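Local coordinates for protein large component of pyocin AP41 (Pseudomonas aeruginosa, PDB 4UHQ) that probably kills competing bacteria by cleaving their DNA, through the HNH-type DNase domain of the bacteriocin that this chain represents, at residues A[27-32]-A[114-119]. Numbering follows the deposited sequence.
Sequences VPIPSQ and LVIVTP
Val-27 and Ile-116 grip each other through both backbone groups, an antiparallel hydrogen-bonded pair. Val-27 N donates to Ile-116 O at 3.0 Å, and Ile-116 N returns a bond to Val-27 O at 2.9 Å; the first is nearly straight (166°), the second more bent (156°), and both lie in the plane of the accepting carbonyl. Two residues on, a water accepts from Ile-29 N and stands 3.2 Å from Leu-114 O, to which it may donate, bridging the segments as they part. Around this polar seam the side chains close in. CG2 of Val-27 leans over the Ile-116 backbone, 3.8 Å from Ile-116 CB, on the same face of the sheet. Ile-29 follows the turn away from the strand, yet CG1, anti to its carbonyl carbon (chi1 -49°), brings the chain back: CG1 lies 3.9 Å from Leu-114 CB, and CD1 meets Ile-116 CD1 tip to tip at 3.9 Å, the two side chains roughly perpendicular. Phe-52 of helix 45-57 touches both isoleucines. Strand 114-117 also pairs with strand 95-98, where Val-115 bonds through its backbone to His-97, a nickel ligand. With helix 119-132, which supplies His-122 and His-126, these two strands form the beta-beta-alpha metal motif of HNH nucleases. Strand 27-28 extends its sheet through two direct backbone bonds, with aliphatic packing alongside.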
loop_
_atom_site.group_PDB
_atom_site.type_symbol
_atom_site.label_atom_id
_atom_site.label_comp_id
_atom_site.label_asym_id
_atom_site.label_seq_id
_atom_site.Cartn_x
_atom_site.Cartn_y
_atom_site.Cartn_z
ATOM N N VAL A 27 4.147 -0.311 6.449
ATOM C CA VAL A 27 5.041 0.810 6.133
ATOM C C VAL A 27 4.253 1.974 5.529
ATOM O O VAL A 27 3.308 1.784 4.774
ATOM C CB VAL A 27 6.161 0.354 5.190
ATOM C CG1 VAL A 27 7.058 -0.746 5.885
ATOM C CG2 VAL A 27 5.599 -0.120 3.879
ATOM N N PRO A 28 4.685 3.204 5.827
ATOM C CA PRO A 28 3.961 4.346 5.272
ATOM C C PRO A 28 4.243 4.544 3.792
ATOM O O PRO A 28 5.177 3.989 3.216
ATOM C CB PRO A 28 4.528 5.526 6.067
ATOM C CG PRO A 28 5.957 5.091 6.314
ATOM C CD PRO A 28 5.835 3.610 6.658
ATOM N N ILE A 29 3.395 5.351 3.167
ATOM C CA ILE A 29 3.631 5.711 1.767
ATOM C C ILE A 29 4.705 6.797 1.646
ATOM O O ILE A 29 4.603 7.844 2.284
ATOM C CB ILE A 29 2.352 6.220 1.137
ATOM C CG1 ILE A 29 1.170 5.244 1.417
ATOM C CG2 ILE A 29 2.534 6.494 -0.338
ATOM C CD1 ILE A 29 1.521 3.786 1.085
ATOM N N PRO A 30 5.736 6.582 0.825
ATOM C CA PRO A 30 6.766 7.608 0.663
ATOM C C PRO A 30 6.193 8.884 0.095
ATOM O O PRO A 30 5.317 8.821 -0.770
ATOM C CB PRO A 30 7.758 6.960 -0.324
ATOM C CG PRO A 30 7.583 5.467 -0.031
ATOM C CD PRO A 30 6.092 5.299 0.178
ATOM N N SER A 31 6.655 10.018 0.603
ATOM C CA SER A 31 6.081 11.263 0.198
ATOM C C SER A 31 6.171 11.497 -1.312
ATOM O O SER A 31 5.276 12.129 -1.896
ATOM C CB SER A 31 6.743 12.426 0.968
ATOM O OG SER A 31 8.145 12.551 0.647
ATOM N N GLN A 32 7.208 10.986 -1.977
ATOM C CA GLN A 32 7.299 11.285 -3.401
ATOM C C GLN A 32 6.284 10.497 -4.216
ATOM O O GLN A 32 5.994 10.848 -5.359
ATOM C CB GLN A 32 8.723 11.036 -3.941
ATOM C CG GLN A 32 9.144 9.573 -3.984
ATOM C CD GLN A 32 9.716 9.037 -2.668
ATOM O OE1 GLN A 32 9.512 9.639 -1.583
ATOM N NE2 GLN A 32 10.458 7.906 -2.755
ATOM N N LEU A 114 -3.031 5.251 4.703
ATOM C CA LEU A 114 -2.618 4.006 3.993
ATOM C C LEU A 114 -1.266 3.510 4.479
ATOM O O LEU A 114 -0.370 4.328 4.773
ATOM C CB LEU A 114 -2.489 4.231 2.480
ATOM C CG LEU A 114 -3.721 4.832 1.859
ATOM C CD1 LEU A 114 -3.491 5.032 0.362
ATOM C CD2 LEU A 114 -4.973 3.995 2.096
ATOM N N VAL A 115 -1.140 2.190 4.558
ATOM C CA VAL A 115 0.190 1.572 4.677
ATOM C C VAL A 115 0.284 0.442 3.686
ATOM O O VAL A 115 -0.738 -0.046 3.164
ATOM C CB VAL A 115 0.471 1.033 6.096
ATOM C CG1 VAL A 115 0.625 2.174 7.091
ATOM C CG2 VAL A 115 -0.669 0.044 6.543
ATOM N N ILE A 116 1.516 -0.005 3.402
ATOM C CA ILE A 116 1.685 -1.248 2.650
ATOM C C ILE A 116 2.023 -2.363 3.619
ATOM O O ILE A 116 2.807 -2.161 4.554
ATOM C CB ILE A 116 2.804 -1.174 1.587
ATOM C CG1 ILE A 116 2.594 0.007 0.638
ATOM C CG2 ILE A 116 2.862 -2.482 0.789
ATOM C CD1 ILE A 116 1.197 0.064 -0.044
ATOM N N VAL A 117 1.346 -3.501 3.439
ATOM C CA VAL A 117 1.489 -4.690 4.274
ATOM C C VAL A 117 1.509 -5.916 3.394
ATOM O O VAL A 117 1.007 -5.920 2.255
ATOM C CB VAL A 117 0.336 -4.827 5.291
ATOM C CG1 VAL A 117 0.530 -3.852 6.451
ATOM C CG2 VAL A 117 -1.019 -4.579 4.568
ATOM N N THR A 118 2.113 -6.989 3.881
ATOM C CA THR A 118 1.976 -8.270 3.170
ATOM C C THR A 118 0.579 -8.843 3.425
ATOM O O THR A 118 -0.095 -8.441 4.380
ATOM C CB THR A 118 2.998 -9.315 3.613
ATOM O OG1 THR A 118 2.833 -9.542 5.019
ATOM C CG2 THR A 118 4.365 -8.804 3.362
ATOM N N PRO A 119 0.133 -9.785 2.613
ATOM C CA PRO A 119 -1.180 -10.377 2.899
ATOM C C PRO A 119 -1.253 -10.987 4.289
ATOM O O PRO A 119 -2.307 -10.841 4.998
ATOM C CB PRO A 119 -1.328 -11.449 1.830
ATOM C CG PRO A 119 -0.516 -10.902 0.664
ATOM C CD PRO A 119 0.663 -10.228 1.301
HETATM O O HOH W 1 1.287 7.035 4.479
#